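Local coordinates for protein antitoxin HipB (Escherichia coli, PDB 4Z5H) that neutralises the HipA toxin and, as a homodimer, binds and bends operator DNA to repress the hipBA operon promoter, at residues S7-R19 with F43-F55. The protein carries 1 engineered substitution. Residues are numbered along the deposited sequence; the frame is centred on the assembly and turned at random.
With nucleotides of chain B; nucleotides of chain C.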
loop_
_atom_site.group_PDB
_atom_site.type_symbol
_atom_site.label_atom_id
_atom_site.label_comp_id
_atom_site.label_asym_id
_atom_site.label_seq_id
_atom_site.Cartn_x
_atom_site.Cartn_y
_atom_site.Cartn_z
ATOM N N SER A 7 -4.487 7.720 1.605
ATOM C CA SER A 7 -5.549 6.792 1.935
ATOM C C SER A 7 -5.827 5.726 0.880
ATOM O O SER A 7 -5.481 5.862 -0.267
ATOM C CB SER A 7 -6.855 7.527 2.261
ATOM O OG SER A 7 -7.486 8.013 1.104
ATOM N N PRO A 8 -6.538 4.680 1.281
ATOM C CA PRO A 8 -6.890 3.633 0.327
ATOM C C PRO A 8 -7.729 4.205 -0.826
ATOM O O PRO A 8 -7.445 3.881 -1.934
ATOM C CB PRO A 8 -7.697 2.643 1.158
ATOM C CG PRO A 8 -7.265 2.891 2.557
ATOM C CD PRO A 8 -7.031 4.359 2.624
ATOM N N THR A 9 -8.676 5.088 -0.556
ATOM C CA THR A 9 -9.476 5.690 -1.608
ATOM C C THR A 9 -8.631 6.497 -2.603
ATOM O O THR A 9 -8.774 6.333 -3.786
ATOM C CB THR A 9 -10.564 6.612 -1.021
ATOM O OG1 THR A 9 -11.471 5.848 -0.245
ATOM C CG2 THR A 9 -11.314 7.344 -2.125
ATOM N N GLN A 10 -7.726 7.312 -2.095
ATOM C CA GLN A 10 -6.822 8.080 -2.919
ATOM C C GLN A 10 -5.939 7.145 -3.743
ATOM O O GLN A 10 -5.712 7.381 -4.896
ATOM C CB GLN A 10 -5.952 8.995 -2.064
ATOM C CG GLN A 10 -6.651 10.206 -1.484
ATOM C CD GLN A 10 -5.789 10.994 -0.521
ATOM O OE1 GLN A 10 -4.593 10.894 -0.520
ATOM N NE2 GLN A 10 -6.423 11.788 0.292
ATOM N N LEU A 11 -5.480 6.076 -3.119
ATOM C CA LEU A 11 -4.651 5.105 -3.788
ATOM C C LEU A 11 -5.388 4.422 -4.941
ATOM O O LEU A 11 -4.861 4.314 -6.019
ATOM C CB LEU A 11 -4.165 4.057 -2.798
ATOM C CG LEU A 11 -3.303 2.923 -3.333
ATOM C CD1 LEU A 11 -2.132 3.385 -4.171
ATOM C CD2 LEU A 11 -2.875 1.984 -2.218
ATOM N N ALA A 12 -6.605 3.979 -4.670
ATOM C CA ALA A 12 -7.434 3.312 -5.658
ATOM C C ALA A 12 -7.783 4.239 -6.827
ATOM O O ALA A 12 -7.716 3.843 -7.957
ATOM C CB ALA A 12 -8.694 2.764 -5.018
ATOM N N ASN A 13 -8.123 5.484 -6.524
ATOM C CA ASN A 13 -8.454 6.449 -7.540
ATOM C C ASN A 13 -7.260 6.690 -8.457
ATOM O O ASN A 13 -7.420 6.715 -9.646
ATOM C CB ASN A 13 -8.896 7.778 -6.922
ATOM C CG ASN A 13 -10.256 7.701 -6.247
ATOM O OD1 ASN A 13 -10.920 6.712 -6.320
ATOM N ND2 ASN A 13 -10.642 8.743 -5.588
ATOM N N ALA A 14 -6.068 6.834 -7.889
ATOM C CA ALA A 14 -4.861 7.007 -8.679
ATOM C C ALA A 14 -4.526 5.808 -9.580
ATOM O O ALA A 14 -4.147 5.961 -10.708
ATOM C CB ALA A 14 -3.682 7.312 -7.784
ATOM N N MET A 15 -4.654 4.616 -9.039
ATOM C CA MET A 15 -4.421 3.410 -9.795
ATOM C C MET A 15 -5.421 3.141 -10.921
ATOM O O MET A 15 -5.045 2.669 -11.955
ATOM C CB MET A 15 -4.224 2.224 -8.887
ATOM C CG MET A 15 -2.918 2.337 -8.137
ATOM S SD MET A 15 -2.744 1.186 -6.806
ATOM C CE MET A 15 -2.437 -0.301 -7.711
ATOM N N LYS A 16 -6.687 3.443 -10.672
ATOM C CA LYS A 16 -7.731 3.340 -11.678
ATOM C C LYS A 16 -7.428 4.305 -12.823
ATOM O O LYS A 16 -7.579 3.977 -13.968
ATOM C CB LYS A 16 -9.093 3.641 -11.082
ATOM C CG LYS A 16 -10.246 3.565 -12.067
ATOM C CD LYS A 16 -11.579 3.826 -11.395
ATOM C CE LYS A 16 -12.741 3.853 -12.375
ATOM N NZ LYS A 16 -14.039 3.886 -11.682
ATOM N N LEU A 17 -6.977 5.499 -12.473
ATOM C CA LEU A 17 -6.655 6.500 -13.460
ATOM C C LEU A 17 -5.543 6.011 -14.373
ATOM O O LEU A 17 -5.635 6.155 -15.562
ATOM C CB LEU A 17 -6.276 7.810 -12.789
ATOM C CG LEU A 17 -5.989 9.009 -13.693
ATOM C CD1 LEU A 17 -7.142 9.294 -14.638
ATOM C CD2 LEU A 17 -5.665 10.240 -12.862
ATOM N N VAL A 18 -4.527 5.380 -13.801
ATOM C CA VAL A 18 -3.463 4.810 -14.587
ATOM C C VAL A 18 -3.999 3.716 -15.510
ATOM O O VAL A 18 -3.622 3.653 -16.664
ATOM C CB VAL A 18 -2.306 4.262 -13.717
ATOM C CG1 VAL A 18 -1.308 3.528 -14.579
ATOM C CG2 VAL A 18 -1.623 5.377 -12.943
ATOM N N ARG A 19 -4.879 2.874 -14.997
ATOM C CA ARG A 19 -5.426 1.828 -15.823
ATOM C C ARG A 19 -6.198 2.422 -17.007
ATOM O O ARG A 19 -5.968 2.058 -18.123
ATOM C CB ARG A 19 -6.353 0.940 -15.012
ATOM C CG ARG A 19 -7.156 -0.030 -15.840
ATOM C CD ARG A 19 -7.980 -0.967 -15.001
ATOM N NE ARG A 19 -9.181 -0.381 -14.444
ATOM C CZ ARG A 19 -10.296 -0.125 -15.112
ATOM N NH1 ARG A 19 -11.328 0.372 -14.476
ATOM N NH2 ARG A 19 -10.392 -0.396 -16.400
ATOM N N PHE A 43 -11.224 -3.523 -5.449
ATOM C CA PHE A 43 -10.146 -2.633 -5.073
ATOM C C PHE A 43 -10.443 -1.193 -5.496
ATOM O O PHE A 43 -10.307 -0.299 -4.712
ATOM C CB PHE A 43 -8.813 -3.084 -5.688
ATOM C CG PHE A 43 -7.731 -2.029 -5.671
ATOM C CD1 PHE A 43 -7.156 -1.622 -4.487
ATOM C CD2 PHE A 43 -7.333 -1.413 -6.830
ATOM C CE1 PHE A 43 -6.177 -0.645 -4.480
ATOM C CE2 PHE A 43 -6.353 -0.449 -6.835
ATOM C CZ PHE A 43 -5.771 -0.060 -5.661
ATOM N N GLU A 44 -10.844 -1.012 -6.743
ATOM C CA GLU A 44 -11.095 0.312 -7.288
ATOM C C GLU A 44 -12.233 1.032 -6.548
ATOM O O GLU A 44 -12.166 2.202 -6.312
ATOM C CB GLU A 44 -11.322 0.250 -8.801
ATOM C CG GLU A 44 -10.065 -0.106 -9.583
ATOM C CD GLU A 44 -10.198 0.040 -11.096
ATOM O OE1 GLU A 44 -11.313 0.171 -11.598
ATOM O OE2 GLU A 44 -9.170 0.032 -11.764
ATOM N N ASN A 45 -13.266 0.296 -6.195
ATOM C CA ASN A 45 -14.437 0.875 -5.573
ATOM C C ASN A 45 -14.532 0.808 -4.061
ATOM O O ASN A 45 -15.126 1.649 -3.450
ATOM C CB ASN A 45 -15.691 0.314 -6.229
ATOM C CG ASN A 45 -15.735 0.639 -7.689
ATOM O OD1 ASN A 45 -15.885 1.784 -8.053
ATOM N ND2 ASN A 45 -15.535 -0.354 -8.524
ATOM N N ASN A 46 -13.952 -0.220 -3.490
ATOM C CA ASN A 46 -14.059 -0.473 -2.091
ATOM C C ASN A 46 -12.688 -0.858 -1.496
ATOM O O ASN A 46 -12.546 -1.917 -0.939
ATOM C CB ASN A 46 -15.070 -1.595 -1.929
ATOM C CG ASN A 46 -15.523 -1.776 -0.512
ATOM O OD1 ASN A 46 -15.652 -0.826 0.227
ATOM N ND2 ASN A 46 -15.760 -3.008 -0.128
ATOM N N PRO A 47 -11.705 0.027 -1.619
ATOM C CA PRO A 47 -10.304 -0.314 -1.317
ATOM C C PRO A 47 -9.898 -0.554 0.153
ATOM O O PRO A 47 -8.876 -1.147 0.393
ATOM C CB PRO A 47 -9.529 0.865 -1.872
ATOM C CG PRO A 47 -10.465 1.985 -1.778
ATOM C CD PRO A 47 -11.817 1.419 -2.063
ATOM N N ASP A 48 -10.697 -0.102 1.096
ATOM C CA ASP A 48 -10.291 -0.018 2.487
ATOM C C ASP A 48 -9.872 -1.357 3.106
ATOM O O ASP A 48 -8.915 -1.407 3.828
ATOM C CB ASP A 48 -11.410 0.575 3.333
ATOM C CG ASP A 48 -11.431 2.073 3.322
ATOM O OD1 ASP A 48 -10.540 2.702 2.784
ATOM O OD2 ASP A 48 -12.363 2.628 3.867
ATOM N N ASN A 49 -10.586 -2.425 2.805
ATOM C CA ASN A 49 -10.261 -3.727 3.354
ATOM C C ASN A 49 -9.501 -4.637 2.399
ATOM O O ASN A 49 -9.301 -5.787 2.686
ATOM C CB ASN A 49 -11.491 -4.408 3.939
ATOM C CG ASN A 49 -12.139 -3.596 5.030
ATOM O OD1 ASN A 49 -13.308 -3.328 4.978
ATOM N ND2 ASN A 49 -11.378 -3.208 6.010
ATOM N N THR A 50 -9.093 -4.088 1.268
ATOM C CA THR A 50 -8.256 -4.773 0.306
ATOM C C THR A 50 -6.887 -5.141 0.919
ATOM O O THR A 50 -6.317 -4.384 1.647
ATOM C CB THR A 50 -8.047 -3.886 -0.934
ATOM O OG1 THR A 50 -9.288 -3.725 -1.606
ATOM C CG2 THR A 50 -7.071 -4.506 -1.887
ATOM N N THR A 51 -6.415 -6.337 0.643
ATOM C CA THR A 51 -5.136 -6.797 1.151
ATOM C C THR A 51 -3.907 -6.200 0.456
ATOM O O THR A 51 -3.955 -5.830 -0.695
ATOM C CB THR A 51 -5.019 -8.327 1.129
ATOM O OG1 THR A 51 -4.956 -8.790 -0.217
ATOM C CG2 THR A 51 -6.171 -8.968 1.871
ATOM N N LEU A 52 -2.803 -6.171 1.170
ATOM C CA LEU A 52 -1.561 -5.650 0.658
ATOM C C LEU A 52 -1.137 -6.479 -0.565
ATOM O O LEU A 52 -0.633 -5.937 -1.505
ATOM C CB LEU A 52 -0.473 -5.627 1.727
ATOM C CG LEU A 52 -0.568 -4.550 2.804
ATOM C CD1 LEU A 52 0.611 -4.518 3.733
ATOM C CD2 LEU A 52 -0.791 -3.181 2.198
ATOM N N THR A 53 -1.371 -7.784 -0.513
ATOM C CA THR A 53 -1.028 -8.675 -1.600
ATOM C C THR A 53 -1.784 -8.308 -2.879
ATOM O O THR A 53 -1.203 -8.224 -3.928
ATOM C CB THR A 53 -1.309 -10.152 -1.234
ATOM O OG1 THR A 53 -0.396 -10.572 -0.229
ATOM C CG2 THR A 53 -1.159 -11.052 -2.426
ATOM N N THR A 54 -3.070 -8.058 -2.759
ATOM C CA THR A 54 -3.841 -7.649 -3.909
ATOM C C THR A 54 -3.289 -6.333 -4.458
ATOM O O THR A 54 -3.085 -6.213 -5.637
ATOM C CB THR A 54 -5.331 -7.520 -3.573
ATOM O OG1 THR A 54 -5.874 -8.814 -3.325
ATOM C CG2 THR A 54 -6.080 -6.870 -4.705
ATOM N N PHE A 55 -2.975 -5.395 -3.580
ATOM C CA PHE A 55 -2.473 -4.108 -4.004
ATOM C C PHE A 55 -1.174 -4.262 -4.804
ATOM O O PHE A 55 -1.083 -3.752 -5.889
ATOM C CB PHE A 55 -2.246 -3.232 -2.770
ATOM C CG PHE A 55 -1.306 -2.077 -2.980
ATOM C CD1 PHE A 55 -1.472 -1.195 -4.026
ATOM C CD2 PHE A 55 -0.253 -1.878 -2.119
ATOM C CE1 PHE A 55 -0.616 -0.139 -4.200
ATOM C CE2 PHE A 55 0.617 -0.819 -2.285
ATOM C CZ PHE A 55 0.432 0.051 -3.331
ATOM P P DA B 13 -8.936 -8.776 -1.477
ATOM O OP1 DA B 13 -7.521 -8.424 -1.473
ATOM O OP2 DA B 13 -9.884 -7.951 -2.208
ATOM O "O5'" DA B 13 -9.083 -10.270 -1.983
ATOM C "C5'" DA B 13 -8.247 -11.314 -1.467
ATOM C "C4'" DA B 13 -8.707 -12.650 -1.999
ATOM O "O4'" DA B 13 -9.944 -13.026 -1.358
ATOM C "C3'" DA B 13 -8.976 -12.672 -3.508
ATOM O "O3'" DA B 13 -8.194 -13.699 -4.111
ATOM C "C2'" DA B 13 -10.463 -12.947 -3.619
ATOM C "C1'" DA B 13 -10.766 -13.650 -2.314
ATOM N N9 DA B 13 -12.151 -13.519 -1.875
ATOM C C8 DA B 13 -12.956 -12.414 -1.957
ATOM N N7 DA B 13 -14.167 -12.607 -1.498
ATOM C C5 DA B 13 -14.160 -13.932 -1.091
ATOM C C6 DA B 13 -15.148 -14.751 -0.520
ATOM N N6 DA B 13 -16.381 -14.335 -0.238
ATOM N N1 DA B 13 -14.819 -16.029 -0.241
ATOM C C2 DA B 13 -13.582 -16.449 -0.526
ATOM N N3 DA B 13 -12.567 -15.775 -1.061
ATOM C C4 DA B 13 -12.927 -14.509 -1.325
ATOM P P DA B 12 -14.332 -6.657 1.681
ATOM O OP1 DA B 12 -13.841 -5.378 1.168
ATOM O OP2 DA B 12 -15.550 -7.248 1.127
ATOM O "O5'" DA B 12 -13.134 -7.681 1.532
ATOM C "C5'" DA B 12 -11.974 -7.579 2.366
ATOM C "C4'" DA B 12 -10.888 -8.491 1.852
ATOM O "O4'" DA B 12 -11.194 -9.849 2.217
ATOM C "C3'" DA B 12 -10.741 -8.507 0.338
ATOM O "O3'" DA B 12 -9.406 -8.849 0.000
ATOM C "C2'" DA B 12 -11.692 -9.610 -0.083
ATOM C "C1'" DA B 12 -11.633 -10.581 1.088
ATOM N N9 DA B 12 -12.918 -11.176 1.432
ATOM C C8 DA B 12 -14.156 -10.587 1.439
ATOM N N7 DA B 12 -15.117 -11.379 1.839
ATOM C C5 DA B 12 -14.465 -12.568 2.130
ATOM C C6 DA B 12 -14.925 -13.803 2.604
ATOM N N6 DA B 12 -16.204 -14.059 2.882
ATOM N N1 DA B 12 -14.015 -14.784 2.782
ATOM C C2 DA B 12 -12.731 -14.523 2.514
ATOM N N3 DA B 12 -12.177 -13.403 2.065
ATOM C C4 DA B 12 -13.109 -12.453 1.893
ATOM P P DT C 2 -13.491 -2.020 -17.768
ATOM O OP1 DT C 2 -13.019 -0.665 -17.649
ATOM O OP2 DT C 2 -12.558 -3.114 -17.638
ATOM O "O5'" DT C 2 -14.634 -2.280 -16.708
ATOM C "C5'" DT C 2 -15.769 -1.423 -16.614
ATOM C "C4'" DT C 2 -16.756 -1.961 -15.605
ATOM O "O4'" DT C 2 -17.441 -3.116 -16.138
ATOM C "C3'" DT C 2 -16.166 -2.397 -14.260
ATOM O "O3'" DT C 2 -17.070 -1.983 -13.244
ATOM C "C2'" DT C 2 -16.224 -3.908 -14.332
ATOM C "C1'" DT C 2 -17.499 -4.099 -15.135
ATOM N N1 DT C 2 -17.689 -5.407 -15.780
ATOM C C2 DT C 2 -18.974 -5.875 -15.942
ATOM O O2 DT C 2 -19.957 -5.258 -15.584
ATOM N N3 DT C 2 -19.062 -7.106 -16.532
ATOM C C4 DT C 2 -18.022 -7.895 -16.975
ATOM O O4 DT C 2 -18.258 -8.975 -17.490
ATOM C C5 DT C 2 -16.702 -7.354 -16.756
ATOM C C7 DT C 2 -15.511 -8.137 -17.209
ATOM C C6 DT C 2 -16.603 -6.148 -16.185
HETATM O O HOH W 1 -10.157 5.416 2.123
HETATM O O HOH W 2 -11.286 4.262 -7.961
HETATM O O HOH W 3 -11.942 4.291 -4.526
HETATM O O HOH W 4 -13.836 0.971 -11.187
#
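A12 is the small knob at the middle of this contact. Its CB sits against the carbonyls of F43 and E44, 3.5 Å from F43 O, and also over one face of the F43 ring near the rim. P47 fills the hollow between P8 and A12 on helix 8-21. P47 CG lies 3.6 Å from P8 O, and its CB meets the CB atoms of P8 and A12. A water extends this end of the seam, accepting from T9 N and donating to D48 OD1.

Deeper in, M15 is a wedge between two phenyl edges. A bend at chi3 (74°) folds the methyl back, and M15 SD makes Met-aromatic contacts at both rims, 3.5 Å from F43 CZ and 3.6 Å from F55 CE1. L11 takes the F55 face instead, with CD2 making a CH-pi contact 4.0 Å from the ring centroid. I58 and L59 of helix 52-61 also pack on M15.

At the far end R19 grips E44 side-on. R19 NE donates to E44 OE2 (2.7 Å, 173°) and R19 NH1 to E44 OE1 (2.9 Å). Both carboxylate oxygens accept through their syn lone pairs, and the guanidinium and carboxylate planes are nearly coplanar, 23° apart. The aliphatic chain of K16 crosses the carboxylate, CG 3.6 Å from E44 OE1. Q26 also binds OE1. The salt bridge probably helps hold the guanidinium where R19 NH2 donates to OP1 of DT2 in chain C; NH2 also bonds to W24 O. This is the helical core of a Cro/C1-type helix-turn-helix domain.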